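Local coordinates for START domain-containing protein 10 (Homo sapiens, PDB 6SER) that transfers phosphatidylcholine and phosphatidylethanolamine between membranes, preferring lipids with a palmitoyl or stearoyl chain at sn-1 and an unsaturated 18-carbon chain at sn-2, at residues E20-V24 against L249-V254; I68-C74 against C181-A187; L161-V165 against D190-S194. One frame throughout, in Å; residues are numbered along the deposited sequence.

Contact 1: E20-V24 against L249-V254; sequences ESVQV and LSELSV
This is an apolar contact between segments near the ends of the modelled chain, at the edge of the START fold: the loop leading to helix 27-38 meets the C-terminal tail. Residues 20-24 form neither helix nor strand, though from Ser-21 on the backbone is extended. The tail makes one 3-10 turn at 249-251, with Leu-252 N bonded to Leu-249 O at 3.2 Å, and then straightens into the weakly bonded strand 253-254. Val-22 (chi1 t) is central, its CA-to-CB bond pointing toward the tail. Val-22 CG1 lies 4.0 Å from Leu-249 CD1, while its CG2 sits 4.0 Å from Leu-252 CB, 3.4 Å from Ser-253 C and 4.2 Å from Val-254 CG2. Leu-249 (t, p) also reaches Val-24, CD1 to CG1 at 3.8 Å, and its CD2 comes within 3.4 Å of Val-22 O. At the other end, Val-254 CG2 packs 3.4 Å from Ser-21 CA, where the alpha carbons approach to 5.5 Å. The segments are held together by these van der Waals contacts alone. Strand 142-151 lies alongside both: Tyr-148 and Val-150 touch Val-22, Val-150 also Leu-252, Tyr-148 OH bonds to Gln-23 O, and Lys-151 pairs with the backbone of Ser-253.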
loop_
_atom_site.group_PDB
_atom_site.type_symbol
_atom_site.label_atom_id
_atom_site.label_comp_id
_atom_site.label_asym_id
_atom_site.label_seq_id
_atom_site.Cartn_x
_atom_site.Cartn_y
_atom_site.Cartn_z
ATOM N N GLU A 20 -4.795 13.829 -15.844
ATOM C CA GLU A 20 -6.100 14.459 -16.208
ATOM C C GLU A 20 -7.239 14.223 -15.204
ATOM O O GLU A 20 -7.895 15.224 -14.852
ATOM C CB GLU A 20 -6.533 13.974 -17.595
ATOM C CG GLU A 20 -5.542 14.319 -18.692
ATOM C CD GLU A 20 -5.944 13.842 -20.077
ATOM O OE1 GLU A 20 -7.023 13.231 -20.200
ATOM O OE2 GLU A 20 -5.175 14.082 -21.029
ATOM N N SER A 21 -7.468 12.996 -14.727
ATOM C CA SER A 21 -8.565 12.815 -13.755
ATOM C C SER A 21 -8.445 11.495 -13.009
ATOM O O SER A 21 -7.650 10.710 -13.345
ATOM C CB SER A 21 -9.916 13.051 -14.341
ATOM O OG SER A 21 -10.090 14.379 -14.740
ATOM N N VAL A 22 -9.248 11.342 -11.989
ATOM C CA VAL A 22 -9.248 10.159 -11.196
ATOM C C VAL A 22 -9.897 9.012 -11.913
ATOM O O VAL A 22 -10.919 9.169 -12.488
ATOM C CB VAL A 22 -9.930 10.428 -9.868
ATOM C CG1 VAL A 22 -9.763 9.261 -8.937
ATOM C CG2 VAL A 22 -9.355 11.660 -9.234
ATOM N N GLN A 23 -9.277 7.851 -11.858
ATOM C CA GLN A 23 -9.815 6.674 -12.518
ATOM C C GLN A 23 -9.830 5.498 -11.563
ATOM O O GLN A 23 -8.875 5.297 -10.810
ATOM C CB GLN A 23 -8.984 6.302 -13.731
ATOM C CG GLN A 23 -8.903 7.376 -14.781
ATOM C CD GLN A 23 -8.301 6.884 -16.075
ATOM O OE1 GLN A 23 -8.979 6.836 -17.107
ATOM N NE2 GLN A 23 -7.029 6.496 -16.029
ATOM N N VAL A 24 -10.898 4.709 -11.603
ATOM C CA VAL A 24 -10.815 3.410 -10.918
ATOM C C VAL A 24 -9.956 2.472 -11.757
ATOM O O VAL A 24 -10.099 2.444 -12.993
ATOM C CB VAL A 24 -12.221 2.829 -10.651
ATOM C CG1 VAL A 24 -13.309 3.822 -11.039
ATOM C CG2 VAL A 24 -12.440 1.470 -11.302
ATOM N N LEU A 249 -17.113 8.935 -9.014
ATOM C CA LEU A 249 -15.728 9.196 -9.376
ATOM C C LEU A 249 -15.463 10.686 -9.557
ATOM O O LEU A 249 -14.370 11.165 -9.236
ATOM C CB LEU A 249 -15.393 8.420 -10.652
ATOM C CG LEU A 249 -13.929 8.231 -11.028
ATOM C CD1 LEU A 249 -13.191 7.472 -9.936
ATOM C CD2 LEU A 249 -13.843 7.502 -12.357
ATOM N N SER A 250 -16.451 11.443 -10.041
ATOM C CA SER A 250 -16.229 12.859 -10.309
ATOM C C SER A 250 -16.241 13.716 -9.049
ATOM O O SER A 250 -15.910 14.903 -9.130
ATOM C CB SER A 250 -17.272 13.385 -11.294
ATOM O OG SER A 250 -18.567 13.310 -10.729
ATOM N N GLU A 251 -16.612 13.160 -7.897
ATOM C CA GLU A 251 -16.458 13.898 -6.648
ATOM C C GLU A 251 -15.013 13.921 -6.157
ATOM O O GLU A 251 -14.715 14.639 -5.196
ATOM C CB GLU A 251 -17.359 13.301 -5.563
ATOM C CG GLU A 251 -18.864 13.505 -5.769
ATOM C CD GLU A 251 -19.698 12.525 -4.939
ATOM O OE1 GLU A 251 -19.632 11.303 -5.205
ATOM O OE2 GLU A 251 -20.407 12.973 -4.010
ATOM N N LEU A 252 -14.119 13.160 -6.774
ATOM C CA LEU A 252 -12.713 13.143 -6.402
ATOM C C LEU A 252 -11.908 14.009 -7.362
ATOM O O LEU A 252 -12.319 14.260 -8.496
ATOM C CB LEU A 252 -12.162 11.713 -6.400
ATOM C CG LEU A 252 -12.825 10.756 -5.408
ATOM C CD1 LEU A 252 -12.360 9.322 -5.642
ATOM C CD2 LEU A 252 -12.549 11.195 -3.978
ATOM N N SER A 253 -10.753 14.473 -6.888
ATOM C CA SER A 253 -9.836 15.255 -7.704
ATOM C C SER A 253 -8.467 14.596 -7.720
ATOM O O SER A 253 -8.091 13.872 -6.794
ATOM C CB SER A 253 -9.700 16.701 -7.194
ATOM O OG SER A 253 -10.798 17.479 -7.608
ATOM N N VAL A 254 -7.729 14.865 -8.794
ATOM C CA VAL A 254 -6.372 14.357 -8.951
ATOM C C VAL A 254 -5.454 14.962 -7.902
ATOM O O VAL A 254 -5.525 16.161 -7.607
ATOM C CB VAL A 254 -5.857 14.680 -10.364
ATOM C CG1 VAL A 254 -4.338 14.693 -10.393
ATOM C CG2 VAL A 254 -6.398 13.689 -11.352
#

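Contact 2: I68-C74 against C181-A187; sequences IKCRMEC and CVITYLA
Strands 68-74 and 181-187, neighbours in the curved sheet of the helix-grip START fold, run antiparallel, 168° between directions and 4.5 Å between axes. Four pairs are hydrogen-bonded: Ile-68 N to Ala-187 O 2.9 Å, Ala-187 N to Ile-68 O 3.0 Å; Cys-70 and Tyr-185, N to O 2.7 Å both ways; Met-72 N to Ile-183 O 2.9 Å, Ile-183 N to Met-72 O 3.1 Å; Cys-74 N to Cys-181 O 2.8 Å, Cys-181 N to Cys-74 O 3.0 Å. Between them Lys-69/Leu-186, Arg-71/Thr-184 and Glu-73/Val-182 are non-hydrogen-bonded; their backbone groups turn outward, Lys-69, Arg-71 and Glu-73 bonding to strand 52-57 and the turn before it, Val-182 and Thr-184 to strand 161-175. Cys-70, Met-72, Ile-183 and Tyr-185 share the face toward helices 79-87 and 197-227, consistent with this family's lipid-enclosing interior. On the other face, Lys-69, bent at chi3 (m), sends NZ to Cys-37 O, and Val-182 covers one face of the Arg-71 guanidinium, its CG1 3.6 Å from Arg-71 NE.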
loop_
_atom_site.group_PDB
_atom_site.type_symbol
_atom_site.label_atom_id
_atom_site.label_comp_id
_atom_site.label_asym_id
_atom_site.label_seq_id
_atom_site.Cartn_x
_atom_site.Cartn_y
_atom_site.Cartn_z
ATOM N N ILE A 68 10.573 1.884 -5.205
ATOM C CA ILE A 68 11.177 0.863 -4.355
ATOM C C ILE A 68 10.366 -0.415 -4.510
ATOM O O ILE A 68 9.139 -0.367 -4.644
ATOM C CB ILE A 68 11.216 1.314 -2.877
ATOM C CG1 ILE A 68 11.900 2.676 -2.749
ATOM C CG2 ILE A 68 11.903 0.281 -1.989
ATOM C CD1 ILE A 68 13.274 2.757 -3.409
ATOM N N LYS A 69 11.050 -1.554 -4.494
ATOM C CA LYS A 69 10.412 -2.860 -4.601
ATOM C C LYS A 69 10.982 -3.763 -3.521
ATOM O O LYS A 69 12.202 -3.830 -3.345
ATOM C CB LYS A 69 10.632 -3.480 -5.984
ATOM C CG LYS A 69 10.007 -4.855 -6.129
ATOM C CD LYS A 69 10.559 -5.624 -7.319
ATOM C CE LYS A 69 10.269 -4.923 -8.626
ATOM N NZ LYS A 69 10.645 -5.803 -9.760
ATOM N N CYS A 70 10.115 -4.445 -2.782
ATOM C CA CYS A 70 10.571 -5.339 -1.723
ATOM C C CYS A 70 9.794 -6.647 -1.794
ATOM O O CYS A 70 8.560 -6.646 -1.754
ATOM C CB CYS A 70 10.434 -4.688 -0.343
ATOM S SG CYS A 70 11.312 -5.601 0.969
ATOM N N ARG A 71 10.524 -7.754 -1.889
ATOM C CA ARG A 71 9.966 -9.084 -2.069
ATOM C C ARG A 71 10.287 -9.929 -0.843
ATOM O O ARG A 71 11.408 -9.887 -0.326
ATOM C CB ARG A 71 10.537 -9.726 -3.338
ATOM C CG ARG A 71 9.934 -11.044 -3.753
ATOM C CD ARG A 71 10.454 -11.441 -5.129
ATOM N NE ARG A 71 10.016 -12.768 -5.559
ATOM C CZ ARG A 71 10.559 -13.910 -5.140
ATOM N NH1 ARG A 71 11.553 -13.893 -4.259
ATOM N NH2 ARG A 71 10.103 -15.074 -5.595
ATOM N N MET A 72 9.300 -10.683 -0.364
ATOM C CA MET A 72 9.493 -11.484 0.838
ATOM C C MET A 72 8.818 -12.839 0.698
ATOM O O MET A 72 7.616 -12.920 0.427
ATOM C CB MET A 72 8.959 -10.767 2.076
ATOM C CG MET A 72 8.854 -11.682 3.276
ATOM S SD MET A 72 8.349 -10.774 4.733
ATOM C CE MET A 72 6.638 -10.418 4.327
ATOM N N GLU A 73 9.594 -13.895 0.903
ATOM C CA GLU A 73 9.101 -15.260 0.832
ATOM C C GLU A 73 8.511 -15.641 2.183
ATOM O O GLU A 73 9.184 -15.527 3.214
ATOM C CB GLU A 73 10.233 -16.208 0.445
ATOM C CG GLU A 73 9.978 -16.979 -0.834
ATOM C CD GLU A 73 11.222 -17.689 -1.348
ATOM O OE1 GLU A 73 11.719 -18.602 -0.650
ATOM O OE2 GLU A 73 11.701 -17.323 -2.448
ATOM N N CYS A 74 7.256 -16.074 2.180
ATOM C CA CYS A 74 6.554 -16.471 3.398
ATOM C C CYS A 74 6.332 -17.977 3.324
ATOM O O CYS A 74 5.428 -18.449 2.625
ATOM C CB CYS A 74 5.240 -15.713 3.546
ATOM S SG CYS A 74 5.440 -13.946 3.793
ATOM N N CYS A 181 3.355 -18.415 0.502
ATOM C CA CYS A 181 3.165 -17.420 -0.546
ATOM C C CYS A 181 4.424 -16.567 -0.667
ATOM O O CYS A 181 5.337 -16.643 0.160
ATOM C CB CYS A 181 1.945 -16.537 -0.262
ATOM S SG CYS A 181 2.178 -15.486 1.190
ATOM N N VAL A 182 4.456 -15.753 -1.722
ATOM C CA VAL A 182 5.459 -14.711 -1.906
ATOM C C VAL A 182 4.725 -13.392 -2.110
ATOM O O VAL A 182 3.778 -13.323 -2.900
ATOM C CB VAL A 182 6.384 -15.004 -3.104
ATOM C CG1 VAL A 182 7.360 -13.857 -3.335
ATOM C CG2 VAL A 182 7.137 -16.317 -2.897
ATOM N N ILE A 183 5.151 -12.350 -1.402
ATOM C CA ILE A 183 4.537 -11.034 -1.525
ATOM C C ILE A 183 5.590 -10.043 -2.000
ATOM O O ILE A 183 6.702 -9.997 -1.459
ATOM C CB ILE A 183 3.905 -10.565 -0.203
ATOM C CG1 ILE A 183 3.269 -9.179 -0.379
ATOM C CG2 ILE A 183 4.924 -10.576 0.929
ATOM C CD1 ILE A 183 2.475 -8.703 0.798
ATOM N N THR A 184 5.236 -9.260 -3.018
ATOM C CA THR A 184 6.081 -8.188 -3.524
ATOM C C THR A 184 5.387 -6.861 -3.254
ATOM O O THR A 184 4.244 -6.654 -3.676
ATOM C CB THR A 184 6.352 -8.361 -5.017
ATOM O OG1 THR A 184 6.977 -9.635 -5.243
ATOM C CG2 THR A 184 7.255 -7.234 -5.528
ATOM N N TYR A 185 6.072 -5.980 -2.535
ATOM C CA TYR A 185 5.600 -4.629 -2.255
ATOM C C TYR A 185 6.315 -3.672 -3.200
ATOM O O TYR A 185 7.543 -3.720 -3.329
ATOM C CB TYR A 185 5.871 -4.273 -0.796
ATOM C CG TYR A 185 5.859 -2.801 -0.453
ATOM C CD1 TYR A 185 4.691 -2.184 -0.011
ATOM C CD2 TYR A 185 7.024 -2.032 -0.520
ATOM C CE1 TYR A 185 4.671 -0.836 0.334
ATOM C CE2 TYR A 185 7.016 -0.678 -0.180
ATOM C CZ TYR A 185 5.833 -0.091 0.254
ATOM O OH TYR A 185 5.797 1.240 0.601
ATOM N N LEU A 186 5.545 -2.830 -3.878
ATOM C CA LEU A 186 6.085 -1.840 -4.804
ATOM C C LEU A 186 5.483 -0.487 -4.453
ATOM O O LEU A 186 4.256 -0.352 -4.404
ATOM C CB LEU A 186 5.777 -2.226 -6.254
ATOM C CG LEU A 186 5.997 -1.209 -7.377
ATOM C CD1 LEU A 186 7.412 -0.688 -7.376
ATOM C CD2 LEU A 186 5.669 -1.847 -8.713
ATOM N N ALA A 187 6.335 0.507 -4.197
ATOM C CA ALA A 187 5.829 1.816 -3.797
ATOM C C ALA A 187 6.695 2.943 -4.336
ATOM O O ALA A 187 7.907 2.800 -4.516
ATOM C CB ALA A 187 5.754 1.973 -2.282
#

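Contact 3: L161-V165 against D190-S194; sequences LVRAV and DPKGS
Where strand 181-190 runs out before helix 197-227, it keeps one last antiparallel pairing with strand 161-175 and then turns off. Asp-190 forms a hydrogen-bonded pair with Val-165: Val-165 N to Asp-190 O and Asp-190 N to Val-165 O are both 3.0 Å, with the alpha carbons 5.2 Å apart. Its side chain (chi1 t) accepts Lys-192 N at OD2, 2.9 Å away, closing an Asx turn; OD2 also takes a salt bridge from Lys-197. Pro-191 follows at phi/psi -80/-3, its CA 3.9 Å from Ala-164 CB and its O 3.3 Å from Val-162 CG1. The aliphatic part of Lys-192 lies against 163-165, CG 3.6 Å from Arg-163 O and CD 4.0 Å from Val-165 CG2, before NZ bonds to Ala-257 O in the C-terminal tail. Gly-193, at 55/-136, a positive phi that favours glycine, brings N to 3.7 Å from Val-162 CG1. Backbone bonds fix the register only at Asp-190 and Val-165; beyond them 191-193 meets 162-165 through van der Waals contact.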
loop_
_atom_site.group_PDB
_atom_site.type_symbol
_atom_site.label_atom_id
_atom_site.label_comp_id
_atom_site.label_asym_id
_atom_site.label_seq_id
_atom_site.Cartn_x
_atom_site.Cartn_y
_atom_site.Cartn_z
ATOM N N LEU A 161 -0.312 18.330 9.880
ATOM C CA LEU A 161 0.204 17.142 9.210
ATOM C C LEU A 161 0.639 17.493 7.796
ATOM O O LEU A 161 -0.025 18.265 7.104
ATOM C CB LEU A 161 -0.853 16.022 9.125
ATOM C CG LEU A 161 -1.154 15.079 10.294
ATOM C CD1 LEU A 161 -0.082 15.164 11.331
ATOM C CD2 LEU A 161 -2.478 15.426 10.900
ATOM N N VAL A 162 1.680 16.843 7.347
ATOM C CA VAL A 162 2.120 17.035 5.961
ATOM C C VAL A 162 1.310 16.085 5.102
ATOM O O VAL A 162 1.262 14.990 5.427
ATOM C CB VAL A 162 3.617 16.756 5.834
ATOM C CG1 VAL A 162 4.061 16.749 4.402
ATOM C CG2 VAL A 162 4.404 17.756 6.626
ATOM N N ARG A 163 0.662 16.571 4.077
ATOM C CA ARG A 163 -0.064 15.681 3.168
ATOM C C ARG A 163 0.907 15.075 2.180
ATOM O O ARG A 163 1.344 15.726 1.361
ATOM C CB ARG A 163 -1.202 16.370 2.439
ATOM C CG ARG A 163 -2.002 15.415 1.578
ATOM C CD ARG A 163 -2.721 14.516 2.521
ATOM N NE ARG A 163 -4.007 15.019 2.310
ATOM C CZ ARG A 163 -4.846 15.500 3.150
ATOM N NH1 ARG A 163 -4.649 15.512 4.435
ATOM N NH2 ARG A 163 -5.963 15.925 2.668
ATOM N N ALA A 164 1.170 13.807 2.306
ATOM C CA ALA A 164 2.039 13.082 1.385
ATOM C C ALA A 164 1.242 12.637 0.173
ATOM O O ALA A 164 0.068 12.759 0.137
ATOM C CB ALA A 164 2.645 11.934 2.091
ATOM N N VAL A 165 1.967 12.185 -0.804
ATOM C CA VAL A 165 1.377 11.738 -2.069
ATOM C C VAL A 165 1.887 10.350 -2.397
ATOM O O VAL A 165 3.026 10.147 -2.542
ATOM C CB VAL A 165 1.683 12.681 -3.232
ATOM C CG1 VAL A 165 1.107 12.164 -4.515
ATOM C CG2 VAL A 165 1.303 14.101 -2.982
ATOM N N ASP A 190 5.960 10.204 -2.155
ATOM C CA ASP A 190 6.560 11.481 -1.901
ATOM C C ASP A 190 6.024 12.010 -0.597
ATOM O O ASP A 190 4.903 12.310 -0.485
ATOM C CB ASP A 190 6.219 12.426 -3.034
ATOM C CG ASP A 190 7.014 13.691 -3.009
ATOM O OD1 ASP A 190 7.040 14.390 -3.993
ATOM O OD2 ASP A 190 7.583 14.006 -2.003
ATOM N N PRO A 191 6.873 12.096 0.451
ATOM C CA PRO A 191 6.460 12.604 1.762
ATOM C C PRO A 191 6.419 14.139 1.772
ATOM O O PRO A 191 6.047 14.705 2.784
ATOM C CB PRO A 191 7.564 12.124 2.719
ATOM C CG PRO A 191 8.454 11.220 1.886
ATOM C CD PRO A 191 8.272 11.678 0.454
ATOM N N LYS A 192 6.807 14.761 0.653
ATOM C CA LYS A 192 6.823 16.244 0.524
ATOM C C LYS A 192 7.573 16.852 1.715
ATOM O O LYS A 192 8.700 16.398 1.997
ATOM C CB LYS A 192 5.395 16.792 0.424
ATOM C CG LYS A 192 4.441 15.969 -0.433
ATOM C CD LYS A 192 4.503 16.321 -1.904
ATOM C CE LYS A 192 4.304 17.799 -2.170
ATOM N NZ LYS A 192 5.142 18.271 -3.297
ATOM N N GLY A 193 6.966 17.843 2.376
ATOM C CA GLY A 193 7.589 18.507 3.538
ATOM C C GLY A 193 8.971 19.045 3.207
ATOM O O GLY A 193 9.128 19.642 2.123
ATOM N N SER A 194 9.937 18.842 4.109
ATOM C CA SER A 194 11.288 19.305 3.908
ATOM C C SER A 194 12.358 18.279 3.681
ATOM O O SER A 194 13.499 18.599 3.691
ATOM C CB SER A 194 11.708 20.110 5.100
ATOM O OG SER A 194 12.137 19.252 6.106
#

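The three contacts all reach the same sheet. Contact 1 joins segments near the ends of the modelled chain and encloses both others in sequence; contacts 2 and 3 interleave, because strand 181-190 pairs with 68-74 on one side and 161-175 on the other, and serves contact 2, then contact 3. Centres of contacts 1 and 2 lie about 28 Å apart, on opposite sides of the chain's centre; those of 2 and 3 about 24 Å, those of 1 and 3 about 21 Å. Contact 2, mostly buried, lies within the START domain, which encloses lipid in this family; contacts 1 and 3, partly buried, join loops to outer parts of its sheet and to the tail.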